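Local coordinates for sensor protein, Kinase (Polaromonas sp. JS666, PDB 3GRC), which probably acts in two-component phosphorelay signalling as a CheY-like receiver domain of a sensor histidine kinase, at residues R6-I11 and D32-H37; L24-G29 and L116-L121; M54-N59 and L81-V86; A88-G93 and W107-I112. All coordinates share one frame; numbering follows the deposited sequence.

Contact 1: R6-I11 and D32-H37; sequences RPRILI and DSDMVH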
loop_
_atom_site.group_PDB
_atom_site.type_symbol
_atom_site.label_atom_id
_atom_site.label_comp_id
_atom_site.label_asym_id
_atom_site.label_seq_id
_atom_site.Cartn_x
_atom_site.Cartn_y
_atom_site.Cartn_z
ATOM N N ARG A 6 -15.381 1.547 7.219
ATOM C CA ARG A 6 -15.581 2.609 6.226
ATOM C C ARG A 6 -14.442 2.979 5.255
ATOM O O ARG A 6 -14.542 2.692 4.068
ATOM C CB ARG A 6 -16.113 3.881 6.893
ATOM C CG ARG A 6 -16.958 4.699 5.933
ATOM C CD ARG A 6 -18.103 3.828 5.428
ATOM N NE ARG A 6 -18.626 4.254 4.135
ATOM C CZ ARG A 6 -19.187 5.435 3.905
ATOM N NH1 ARG A 6 -19.305 6.323 4.886
ATOM N NH2 ARG A 6 -19.632 5.725 2.689
ATOM N N PRO A 7 -13.367 3.642 5.724
ATOM C CA PRO A 7 -12.317 3.960 4.741
ATOM C C PRO A 7 -11.829 2.654 4.098
ATOM O O PRO A 7 -11.551 1.695 4.803
ATOM C CB PRO A 7 -11.221 4.616 5.588
ATOM C CG PRO A 7 -11.941 5.102 6.804
ATOM C CD PRO A 7 -12.951 4.024 7.082
ATOM N N ARG A 8 -11.716 2.608 2.775
ATOM C CA ARG A 8 -11.286 1.369 2.132
ATOM C C ARG A 8 -9.829 1.359 1.668
ATOM O O ARG A 8 -9.354 2.307 1.042
ATOM C CB ARG A 8 -12.225 1.034 0.969
ATOM C CG ARG A 8 -11.955 -0.328 0.318
ATOM C CD ARG A 8 -13.000 -0.696 -0.757
ATOM N NE ARG A 8 -14.239 -1.135 -0.133
ATOM C CZ ARG A 8 -14.735 -2.362 -0.200
ATOM N NH1 ARG A 8 -14.119 -3.312 -0.877
ATOM N NH2 ARG A 8 -15.854 -2.640 0.439
ATOM N N ILE A 9 -9.124 0.276 1.977
ATOM C CA ILE A 9 -7.713 0.135 1.612
ATOM C C ILE A 9 -7.511 -0.883 0.492
ATOM O O ILE A 9 -8.136 -1.935 0.494
ATOM C CB ILE A 9 -6.879 -0.350 2.815
ATOM C CG1 ILE A 9 -7.097 0.569 4.018
ATOM C CG2 ILE A 9 -5.406 -0.428 2.440
ATOM C CD1 ILE A 9 -6.736 2.001 3.771
ATOM N N LEU A 10 -6.650 -0.575 -0.471
ATOM C CA LEU A 10 -6.368 -1.531 -1.531
ATOM C C LEU A 10 -5.054 -2.243 -1.194
ATOM O O LEU A 10 -3.992 -1.627 -1.165
ATOM C CB LEU A 10 -6.246 -0.841 -2.889
ATOM C CG LEU A 10 -5.809 -1.741 -4.054
ATOM C CD1 LEU A 10 -6.863 -2.800 -4.358
ATOM C CD2 LEU A 10 -5.579 -0.876 -5.286
ATOM N N ILE A 11 -5.151 -3.536 -0.922
ATOM C CA ILE A 11 -4.006 -4.366 -0.583
ATOM C C ILE A 11 -3.404 -5.025 -1.821
ATOM O O ILE A 11 -4.052 -5.849 -2.461
ATOM C CB ILE A 11 -4.413 -5.508 0.371
ATOM C CG1 ILE A 11 -5.064 -4.940 1.625
ATOM C CG2 ILE A 11 -3.201 -6.372 0.699
ATOM C CD1 ILE A 11 -5.664 -6.003 2.508
ATOM N N ASP A 32 -12.074 -1.249 5.607
ATOM C CA ASP A 32 -12.595 -2.229 4.652
ATOM C C ASP A 32 -11.403 -2.333 3.707
ATOM O O ASP A 32 -10.569 -1.415 3.648
ATOM C CB ASP A 32 -13.789 -1.707 3.830
ATOM C CG ASP A 32 -15.112 -1.736 4.593
ATOM O OD1 ASP A 32 -15.330 -2.645 5.411
ATOM O OD2 ASP A 32 -15.952 -0.848 4.346
ATOM N N SER A 33 -11.305 -3.426 2.968
ATOM C CA SER A 33 -10.192 -3.570 2.034
ATOM C C SER A 33 -10.401 -4.620 0.954
ATOM O O SER A 33 -11.181 -5.557 1.102
ATOM C CB SER A 33 -8.894 -3.877 2.786
ATOM O OG SER A 33 -8.952 -5.111 3.461
ATOM N N ASP A 34 -9.674 -4.449 -0.136
ATOM C CA ASP A 34 -9.732 -5.351 -1.254
ATOM C C ASP A 34 -8.344 -5.927 -1.459
ATOM O O ASP A 34 -7.347 -5.223 -1.356
ATOM C CB ASP A 34 -10.156 -4.611 -2.526
ATOM C CG ASP A 34 -11.634 -4.231 -2.522
ATOM O OD1 ASP A 34 -12.438 -5.003 -1.973
ATOM O OD2 ASP A 34 -11.986 -3.169 -3.077
HETATM N N MSE A 35 -8.271 -7.209 -1.764
HETATM C CA MSE A 35 -6.979 -7.828 -1.997
HETATM C C MSE A 35 -6.754 -8.071 -3.493
HETATM O O MSE A 35 -7.634 -8.549 -4.194
HETATM C CB MSE A 35 -6.879 -9.176 -1.266
HETATM C CG MSE A 35 -7.271 -9.165 0.199
HETATM SE SE MSE A 35 -7.291 -10.944 0.904
HETATM C CE MSE A 35 -9.082 -11.539 0.348
ATOM N N VAL A 36 -5.571 -7.721 -3.967
ATOM C CA VAL A 36 -5.145 -7.963 -5.345
ATOM C C VAL A 36 -3.715 -8.476 -5.235
ATOM O O VAL A 36 -3.027 -8.197 -4.259
ATOM C CB VAL A 36 -5.221 -6.698 -6.264
ATOM C CG1 VAL A 36 -6.685 -6.302 -6.431
ATOM C CG2 VAL A 36 -4.396 -5.534 -5.698
ATOM N N HIS A 37 -3.260 -9.222 -6.234
ATOM C CA HIS A 37 -1.930 -9.814 -6.158
ATOM C C HIS A 37 -0.855 -9.357 -7.138
ATOM O O HIS A 37 0.214 -9.976 -7.203
ATOM C CB HIS A 37 -2.070 -11.335 -6.221
ATOM C CG HIS A 37 -2.725 -11.837 -7.467
ATOM N ND1 HIS A 37 -2.064 -11.936 -8.677
ATOM C CD2 HIS A 37 -3.993 -12.255 -7.709
ATOM C CE1 HIS A 37 -2.890 -12.388 -9.597
ATOM N NE2 HIS A 37 -4.072 -12.591 -9.032
#
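R8 and D34 meet across the edge of a CheY-like receiver fold, where the parallel strands 8-12 and 32-36 are joined by helix 16-28 in a beta-alpha-beta crossover. The R8 side chain first runs over the neighbouring backbone. Its CB and CG pass D32 O, and CG, anti to the backbone N (chi1 -174°), also passes S33 CA. CD then lies 3.5 Å from D34 OD2. A bend at chi3 (-77°) turns NE toward D32 CB, which covers one face of the guanidinium. At the tip, NH1 forms a salt bridge with D34 OD1 (2.6 Å) and hydrogen-bonds D34 OD2 (3.1 Å). The carboxylate sits at the guanidinium edge, with the two planes turned 50° apart, and OD2 has a second partner in Y51 OH. The backbones are joined by a parallel ladder that begins at D32 N to P7 O and ends at V36 N to I11 O. On the face bearing I9 and I11, those two side chains pack against L26 of helix 16-28, and S33 OG is bonded to N23. There, the terminal CD1 of I11 rests on S33, 3.5 Å from OG and 3.9 Å from CB.

Contact 2: L24-G29 and L116-L121; sequences LMLEKG and LLILSL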
loop_
_atom_site.group_PDB
_atom_site.type_symbol
_atom_site.label_atom_id
_atom_site.label_comp_id
_atom_site.label_asym_id
_atom_site.label_seq_id
_atom_site.Cartn_x
_atom_site.Cartn_y
_atom_site.Cartn_z
ATOM N N LEU A 24 -7.547 -9.102 7.229
ATOM C CA LEU A 24 -8.055 -9.307 8.591
ATOM C C LEU A 24 -7.571 -8.265 9.614
ATOM O O LEU A 24 -8.368 -7.816 10.439
ATOM C CB LEU A 24 -7.709 -10.715 9.079
ATOM C CG LEU A 24 -8.439 -11.783 8.264
ATOM C CD1 LEU A 24 -7.828 -13.165 8.540
ATOM C CD2 LEU A 24 -9.939 -11.733 8.607
HETATM N N MSE A 25 -6.285 -7.892 9.581
HETATM C CA MSE A 25 -5.753 -6.855 10.502
HETATM C C MSE A 25 -6.429 -5.493 10.247
HETATM O O MSE A 25 -6.749 -4.746 11.175
HETATM C CB MSE A 25 -4.234 -6.643 10.310
HETATM C CG MSE A 25 -3.322 -7.743 10.753
HETATM SE SE MSE A 25 -1.450 -7.194 10.496
HETATM C CE MSE A 25 -0.683 -8.726 11.455
ATOM N N LEU A 26 -6.608 -5.164 8.977
ATOM C CA LEU A 26 -7.214 -3.894 8.629
ATOM C C LEU A 26 -8.641 -3.808 9.149
ATOM O O LEU A 26 -9.069 -2.761 9.643
ATOM C CB LEU A 26 -7.187 -3.693 7.118
ATOM C CG LEU A 26 -5.775 -3.415 6.617
ATOM C CD1 LEU A 26 -5.768 -3.026 5.125
ATOM C CD2 LEU A 26 -5.222 -2.299 7.457
ATOM N N GLU A 27 -9.362 -4.917 9.037
ATOM C CA GLU A 27 -10.732 -4.974 9.512
ATOM C C GLU A 27 -10.730 -4.694 11.022
ATOM O O GLU A 27 -11.546 -3.925 11.510
ATOM C CB GLU A 27 -11.360 -6.344 9.217
ATOM C CG GLU A 27 -12.793 -6.494 9.744
ATOM C CD GLU A 27 -13.452 -7.793 9.308
ATOM O OE1 GLU A 27 -12.894 -8.874 9.584
ATOM O OE2 GLU A 27 -14.536 -7.731 8.684
ATOM N N LYS A 28 -9.820 -5.302 11.771
ATOM C CA LYS A 28 -9.793 -5.017 13.202
ATOM C C LYS A 28 -9.555 -3.519 13.440
ATOM O O LYS A 28 -10.091 -2.945 14.381
ATOM C CB LYS A 28 -8.703 -5.826 13.898
ATOM C CG LYS A 28 -9.010 -7.304 13.997
ATOM C CD LYS A 28 -10.242 -7.548 14.835
ATOM C CE LYS A 28 -10.376 -9.020 15.164
ATOM N NZ LYS A 28 -11.645 -9.305 15.886
ATOM N N GLY A 29 -8.766 -2.892 12.573
ATOM C CA GLY A 29 -8.465 -1.482 12.723
ATOM C C GLY A 29 -9.496 -0.516 12.159
ATOM O O GLY A 29 -9.236 0.686 12.091
ATOM N N LEU A 116 1.793 -0.459 14.348
ATOM C CA LEU A 116 2.446 0.509 13.483
ATOM C C LEU A 116 1.705 0.547 12.152
ATOM O O LEU A 116 1.577 1.595 11.547
ATOM C CB LEU A 116 3.927 0.153 13.285
ATOM C CG LEU A 116 4.820 1.154 12.523
ATOM C CD1 LEU A 116 4.761 2.529 13.151
ATOM C CD2 LEU A 116 6.262 0.641 12.511
ATOM N N LEU A 117 1.177 -0.590 11.707
ATOM C CA LEU A 117 0.449 -0.598 10.438
ATOM C C LEU A 117 -0.780 0.293 10.468
ATOM O O LEU A 117 -0.979 1.116 9.577
ATOM C CB LEU A 117 0.006 -2.012 10.052
ATOM C CG LEU A 117 -0.948 -2.105 8.846
ATOM C CD1 LEU A 117 -0.248 -1.608 7.598
ATOM C CD2 LEU A 117 -1.409 -3.546 8.655
ATOM N N ILE A 118 -1.615 0.105 11.485
ATOM C CA ILE A 118 -2.846 0.871 11.607
ATOM C C ILE A 118 -2.519 2.348 11.844
ATOM O O ILE A 118 -3.087 3.222 11.199
ATOM C CB ILE A 118 -3.722 0.303 12.743
ATOM C CG1 ILE A 118 -3.887 -1.220 12.558
ATOM C CG2 ILE A 118 -5.089 0.989 12.750
ATOM C CD1 ILE A 118 -4.514 -1.656 11.225
ATOM N N LEU A 119 -1.571 2.610 12.732
ATOM C CA LEU A 119 -1.161 3.977 13.034
ATOM C C LEU A 119 -0.666 4.667 11.763
ATOM O O LEU A 119 -1.111 5.771 11.434
ATOM C CB LEU A 119 -0.056 3.986 14.091
ATOM C CG LEU A 119 0.510 5.367 14.440
ATOM C CD1 LEU A 119 -0.612 6.272 14.964
ATOM C CD2 LEU A 119 1.610 5.221 15.480
ATOM N N SER A 120 0.244 4.003 11.050
ATOM C CA SER A 120 0.798 4.528 9.802
ATOM C C SER A 120 -0.280 4.833 8.758
ATOM O O SER A 120 -0.238 5.880 8.122
ATOM C CB SER A 120 1.822 3.554 9.206
ATOM O OG SER A 120 2.978 3.434 10.019
ATOM N N LEU A 121 -1.247 3.941 8.567
ATOM C CA LEU A 121 -2.293 4.228 7.581
ATOM C C LEU A 121 -3.100 5.466 7.988
ATOM O O LEU A 121 -3.399 6.309 7.149
ATOM C CB LEU A 121 -3.216 3.017 7.373
ATOM C CG LEU A 121 -2.621 1.878 6.535
ATOM C CD1 LEU A 121 -3.422 0.613 6.755
ATOM C CD2 LEU A 121 -2.605 2.246 5.060
#
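M25 reaches L117 with its selenium: the selenomethionine chain is extended beyond CG and crosses the leucine at about a right angle, SE lying 4.1 Å from L117 CD2. The backbone of the same residue also takes part, because M25 O faces the terminal CD1 of I118 at 3.8 Å while accepting the helical bond from G29 N.

One residue on, L26 carries most of the side-chain packing, and does so through a single methyl. Its CG stands anti to the carbonyl carbon (chi1 -72°), and from there CD2 reaches three residues of the opposing helix: CD1 of L121 at 3.5 Å, CD1 of I118 at 3.9 Å and CD2 of L117 at 4.2 Å. The first of these is tighter than ordinary carbon contact, and the two leucines cross there at about a right angle. In the (beta/alpha)5 receiver fold the first and last helices lie side by side on one face of the parallel sheet, and here the segments of helices 16-28 and 114-128 cross at -64° with their axes 10.2 Å apart. F31, in the loop after the first helix, touches both L26 and L121, while L117 also packs on L108 of strand 106-108.

At G29, the first residue to leave the helical conformation, there is no side chain, and the backbones come closest: the CA atoms of G29 and I118 are 6.2 Å apart, and the branch methyl CG2 of I118 sits 4.2 Å from the glycine CA.

Contact 3: M54-N59 and L81-V86; sequences MTVDLN and LAIVVV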
loop_
_atom_site.group_PDB
_atom_site.type_symbol
_atom_site.label_atom_id
_atom_site.label_comp_id
_atom_site.label_asym_id
_atom_site.label_seq_id
_atom_site.Cartn_x
_atom_site.Cartn_y
_atom_site.Cartn_z
HETATM N N MSE A 54 -3.386 2.625 -0.128
HETATM C CA MSE A 54 -2.929 1.349 -0.673
HETATM C C MSE A 54 -1.723 0.863 0.113
HETATM O O MSE A 54 -0.910 1.668 0.583
HETATM C CB MSE A 54 -2.506 1.492 -2.153
HETATM C CG MSE A 54 -1.843 0.248 -2.769
HETATM SE SE MSE A 54 -1.534 0.455 -4.721
HETATM C CE MSE A 54 -0.837 -1.379 -5.038
ATOM N N THR A 55 -1.616 -0.449 0.283
ATOM C CA THR A 55 -0.448 -1.028 0.930
ATOM C C THR A 55 0.245 -1.716 -0.234
ATOM O O THR A 55 -0.410 -2.363 -1.062
ATOM C CB THR A 55 -0.809 -2.066 2.021
ATOM O OG1 THR A 55 -1.425 -3.215 1.429
ATOM C CG2 THR A 55 -1.755 -1.450 3.030
ATOM N N VAL A 56 1.564 -1.572 -0.309
ATOM C CA VAL A 56 2.315 -2.160 -1.405
ATOM C C VAL A 56 3.461 -3.083 -1.035
ATOM O O VAL A 56 4.345 -2.739 -0.256
ATOM C CB VAL A 56 2.886 -1.066 -2.317
ATOM C CG1 VAL A 56 3.698 -1.692 -3.453
ATOM C CG2 VAL A 56 1.756 -0.223 -2.858
ATOM N N ASP A 57 3.432 -4.264 -1.627
ATOM C CA ASP A 57 4.470 -5.260 -1.439
ATOM C C ASP A 57 5.540 -4.902 -2.467
ATOM O O ASP A 57 5.238 -4.722 -3.644
ATOM C CB ASP A 57 3.898 -6.647 -1.736
ATOM C CG ASP A 57 4.939 -7.747 -1.657
ATOM O OD1 ASP A 57 6.077 -7.480 -1.193
ATOM O OD2 ASP A 57 4.603 -8.896 -2.050
ATOM N N LEU A 58 6.783 -4.789 -2.030
ATOM C CA LEU A 58 7.859 -4.448 -2.940
ATOM C C LEU A 58 8.210 -5.576 -3.907
ATOM O O LEU A 58 8.592 -5.327 -5.049
ATOM C CB LEU A 58 9.091 -4.048 -2.142
ATOM C CG LEU A 58 9.545 -2.595 -2.265
ATOM C CD1 LEU A 58 8.371 -1.645 -2.091
ATOM C CD2 LEU A 58 10.620 -2.332 -1.227
ATOM N N ASN A 59 8.054 -6.818 -3.460
ATOM C CA ASN A 59 8.384 -7.979 -4.288
ATOM C C ASN A 59 7.212 -8.578 -5.063
ATOM O O ASN A 59 6.715 -9.647 -4.715
ATOM C CB ASN A 59 9.013 -9.058 -3.411
ATOM C CG ASN A 59 10.255 -8.568 -2.694
ATOM O OD1 ASN A 59 11.263 -8.246 -3.326
ATOM N ND2 ASN A 59 10.187 -8.496 -1.370
ATOM N N LEU A 81 -3.016 9.623 -3.433
ATOM C CA LEU A 81 -3.439 8.411 -2.736
ATOM C C LEU A 81 -2.375 8.032 -1.698
ATOM O O LEU A 81 -1.206 7.842 -2.041
ATOM C CB LEU A 81 -3.617 7.274 -3.747
ATOM C CG LEU A 81 -3.922 5.884 -3.195
ATOM C CD1 LEU A 81 -5.298 5.871 -2.537
ATOM C CD2 LEU A 81 -3.844 4.875 -4.325
ATOM N N ALA A 82 -2.764 7.931 -0.431
ATOM C CA ALA A 82 -1.788 7.572 0.602
ATOM C C ALA A 82 -1.286 6.146 0.336
ATOM O O ALA A 82 -2.069 5.268 0.003
ATOM C CB ALA A 82 -2.415 7.682 1.993
ATOM N N ILE A 83 0.024 5.944 0.450
ATOM C CA ILE A 83 0.626 4.647 0.207
ATOM C C ILE A 83 1.586 4.234 1.329
ATOM O O ILE A 83 2.418 5.027 1.768
ATOM C CB ILE A 83 1.420 4.640 -1.108
ATOM C CG1 ILE A 83 0.495 4.921 -2.285
ATOM C CG2 ILE A 83 2.135 3.297 -1.271
ATOM C CD1 ILE A 83 1.154 4.738 -3.636
ATOM N N VAL A 84 1.454 2.990 1.782
ATOM C CA VAL A 84 2.310 2.419 2.820
ATOM C C VAL A 84 2.927 1.148 2.236
ATOM O O VAL A 84 2.211 0.253 1.786
ATOM C CB VAL A 84 1.493 2.032 4.107
ATOM C CG1 VAL A 84 2.360 1.242 5.065
ATOM C CG2 VAL A 84 0.966 3.276 4.799
ATOM N N VAL A 85 4.254 1.068 2.229
ATOM C CA VAL A 85 4.928 -0.118 1.719
ATOM C C VAL A 85 5.015 -1.123 2.869
ATOM O O VAL A 85 5.380 -0.757 3.988
ATOM C CB VAL A 85 6.372 0.200 1.232
ATOM C CG1 VAL A 85 7.148 -1.088 1.028
ATOM C CG2 VAL A 85 6.329 0.982 -0.052
ATOM N N VAL A 86 4.651 -2.372 2.595
ATOM C CA VAL A 86 4.706 -3.445 3.585
ATOM C C VAL A 86 5.403 -4.538 2.806
ATOM O O VAL A 86 4.802 -5.187 1.945
ATOM C CB VAL A 86 3.300 -3.937 4.008
ATOM C CG1 VAL A 86 3.436 -5.020 5.082
ATOM C CG2 VAL A 86 2.459 -2.770 4.517
#
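The D57 carboxylate stands where D57 CA meets V86 O in a CA-H...O contact (3.4 Å). N59 N approaches D57 OD1 from well above the carboxylate plane (3.1 Å), closing an Asx turn, and S87 OG bonds the same oxygen; OD2 accepts a weak bond from D14 N. The parallel strands 53-56 and 82-86 are joined by four backbone bonds, from M54 N to A82 O at one end to V86 N to V56 O at the other. On the face bearing V56, I83 and V85, V56 CG2 packs against I83 CG2 at 3.9 Å. L58 crosses V85 at about a right angle, its CD1 pressed to within 3.4 Å of V85 CG1, a tight fit for two methyls; I69 of helix 65-73 lies against V85 on this side. On the other face, V86 CG2, which stands anti to the carbonyl carbon, reaches T55 CB at 4.2 Å. The two strands meet at the buried centre of the domain. An aspartate directly after the third strand of a CheY-like receiver domain is the usual phosphoacceptor, so D57 probably occupies that site.

Contact 4: A88-G93 and W107-I112; sequences ANAREG and WLEKPI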
loop_
_atom_site.group_PDB
_atom_site.type_symbol
_atom_site.label_atom_id
_atom_site.label_comp_id
_atom_site.label_asym_id
_atom_site.label_seq_id
_atom_site.Cartn_x
_atom_site.Cartn_y
_atom_site.Cartn_z
ATOM N N ALA A 88 9.140 -7.359 2.780
ATOM C CA ALA A 88 10.273 -7.999 3.432
ATOM C C ALA A 88 11.568 -7.191 3.331
ATOM O O ALA A 88 12.346 -7.101 4.282
ATOM C CB ALA A 88 10.476 -9.385 2.834
ATOM N N ASN A 89 11.805 -6.610 2.169
ATOM C CA ASN A 89 13.007 -5.820 1.970
ATOM C C ASN A 89 12.609 -4.338 1.945
ATOM O O ASN A 89 13.071 -3.573 1.094
ATOM C CB ASN A 89 13.668 -6.222 0.648
ATOM C CG ASN A 89 13.742 -7.738 0.466
ATOM O OD1 ASN A 89 12.771 -8.378 0.058
ATOM N ND2 ASN A 89 14.891 -8.317 0.782
ATOM N N ALA A 90 11.756 -3.945 2.890
ATOM C CA ALA A 90 11.266 -2.573 2.969
ATOM C C ALA A 90 12.341 -1.547 3.263
ATOM O O ALA A 90 12.415 -0.510 2.607
ATOM C CB ALA A 90 10.177 -2.476 4.011
ATOM N N ARG A 91 13.172 -1.841 4.255
ATOM C CA ARG A 91 14.236 -0.940 4.672
ATOM C C ARG A 91 15.222 -0.659 3.538
ATOM O O ARG A 91 15.479 0.504 3.215
ATOM C CB ARG A 91 14.948 -1.532 5.886
ATOM C CG ARG A 91 15.979 -0.638 6.543
ATOM C CD ARG A 91 16.548 -1.327 7.780
ATOM N NE ARG A 91 17.647 -0.578 8.379
ATOM C CZ ARG A 91 18.317 -0.965 9.460
ATOM N NH1 ARG A 91 17.999 -2.102 10.068
ATOM N NH2 ARG A 91 19.307 -0.215 9.930
ATOM N N GLU A 92 15.771 -1.708 2.927
ATOM C CA GLU A 92 16.710 -1.510 1.824
ATOM C C GLU A 92 16.025 -0.886 0.607
ATOM O O GLU A 92 16.673 -0.227 -0.199
ATOM C CB GLU A 92 17.379 -2.829 1.423
ATOM C CG GLU A 92 16.456 -4.039 1.380
ATOM C CD GLU A 92 16.431 -4.820 2.698
ATOM O OE1 GLU A 92 15.886 -4.313 3.709
ATOM O OE2 GLU A 92 16.964 -5.953 2.717
ATOM N N GLY A 93 14.715 -1.098 0.478
ATOM C CA GLY A 93 13.985 -0.528 -0.637
ATOM C C GLY A 93 13.853 0.973 -0.452
ATOM O O GLY A 93 13.954 1.746 -1.404
ATOM N N TRP A 107 7.520 2.950 5.258
ATOM C CA TRP A 107 8.055 1.701 4.741
ATOM C C TRP A 107 8.081 0.726 5.918
ATOM O O TRP A 107 8.891 0.871 6.833
ATOM C CB TRP A 107 9.471 1.916 4.200
ATOM C CG TRP A 107 9.531 2.920 3.089
ATOM C CD1 TRP A 107 9.317 4.266 3.187
ATOM C CD2 TRP A 107 9.793 2.662 1.714
ATOM N NE1 TRP A 107 9.450 4.867 1.959
ATOM C CE2 TRP A 107 9.773 3.886 1.016
ATOM C CE3 TRP A 107 10.107 1.501 0.975
ATOM C CZ2 TRP A 107 9.979 4.013 -0.349
ATOM C CZ3 TRP A 107 10.320 1.609 -0.401
ATOM C CH2 TRP A 107 10.279 2.862 -1.041
ATOM N N LEU A 108 7.185 -0.254 5.893
ATOM C CA LEU A 108 7.074 -1.242 6.965
ATOM C C LEU A 108 7.648 -2.597 6.581
ATOM O O LEU A 108 7.426 -3.086 5.476
ATOM C CB LEU A 108 5.602 -1.432 7.369
ATOM C CG LEU A 108 4.848 -0.199 7.863
ATOM C CD1 LEU A 108 3.459 -0.586 8.367
ATOM C CD2 LEU A 108 5.644 0.437 8.983
ATOM N N GLU A 109 8.363 -3.208 7.519
ATOM C CA GLU A 109 8.956 -4.521 7.296
ATOM C C GLU A 109 8.032 -5.664 7.728
ATOM O O GLU A 109 6.986 -5.450 8.328
ATOM C CB GLU A 109 10.282 -4.633 8.070
ATOM C CG GLU A 109 11.380 -3.698 7.563
ATOM C CD GLU A 109 12.700 -3.860 8.299
ATOM O OE1 GLU A 109 12.726 -3.645 9.533
ATOM O OE2 GLU A 109 13.710 -4.196 7.637
ATOM N N LYS A 110 8.428 -6.878 7.379
ATOM C CA LYS A 110 7.712 -8.081 7.763
ATOM C C LYS A 110 8.749 -8.809 8.621
ATOM O O LYS A 110 9.941 -8.774 8.315
ATOM C CB LYS A 110 7.356 -8.925 6.536
ATOM C CG LYS A 110 6.241 -8.346 5.642
ATOM C CD LYS A 110 6.077 -9.186 4.397
ATOM C CE LYS A 110 5.079 -8.592 3.405
ATOM N NZ LYS A 110 5.004 -9.367 2.113
ATOM N N PRO A 111 8.323 -9.449 9.723
ATOM C CA PRO A 111 6.946 -9.548 10.232
ATOM C C PRO A 111 6.311 -8.190 10.523
ATOM O O PRO A 111 6.940 -7.295 11.073
ATOM C CB PRO A 111 7.110 -10.405 11.491
ATOM C CG PRO A 111 8.468 -10.037 11.977
ATOM C CD PRO A 111 9.277 -10.024 10.687
ATOM N N ILE A 112 5.047 -8.069 10.151
ATOM C CA ILE A 112 4.298 -6.840 10.304
ATOM C C ILE A 112 3.923 -6.434 11.720
ATOM O O ILE A 112 3.374 -7.215 12.483
ATOM C CB ILE A 112 2.998 -6.887 9.467
ATOM C CG1 ILE A 112 3.310 -7.318 8.030
ATOM C CG2 ILE A 112 2.334 -5.500 9.479
ATOM C CD1 ILE A 112 2.082 -7.639 7.189
HETATM O O HOH W 1 7.430 -8.790 0.846
#
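A water accepts hydrogen bonds from K110 NZ (2.8 Å) and from A88 N (3.0 Å), bridging the loop that leads into helix 90-97 and the one that leaves strand 106-108. The lysine chain is extended beyond CG and passes A88 with its CD, 3.9 Å from A88 N, before delivering the ammonium to the water. E13 is the stronger partner of K110 NZ, through a salt bridge, and D57 lies near it as a long, weak ion pair. The cis peptide between K110 and P111 follows directly; a lysine and cis-proline at this point are familiar from CheY-like receivers, where the lysine borders the phosphorylation pocket.

Along the helix, A90 fits against the backbone of the strand end: its CB is 3.2 Å from L108 O, and E109 CG comes alongside the same methyl. The E109 chain runs on extended beyond CG and brings OE2 to 3.4 Å from R91 CB. The R91 guanidinium leads away from E109 and makes no salt bridge with it. E92 OE1 stands 4.5 Å from E109 OE2, a closeness of like charges that would be mildly unfavourable.

W107 lays the six-membered part of its indole obliquely against the helix backbone, CE3 being 3.5 Å from A90 O and CZ3 3.6 Å from G93 C. The indole NH makes a weak bond to N98, and the ring also touches L58 and V85. L108 points to the other side, against helix 114-128, so strand 106-108 is sandwiched between that helix and helix 90-97.

Overall arrangement
From the N terminus, strand 8-12 is followed by helix 16-28 and strand 32-36, and contact 1 closes this first crossover. Contact 2 opens on the same helix before that loop is shut, so the two cross along the chain; they meet in space where helix 16-28 packs on strands 8-12 and 32-36. Contact 3 then closes the crossover through helix 65-73, and contact 4 the one through helix 90-97, in series, both nested inside the long loop that contact 2 shuts at helix 114-128. Contacts 1 and 3 adjoin through L10 and T55, contacts 3 and 4 through V85 and L108, linking all five strands in one sheet with the first and last helices side by side.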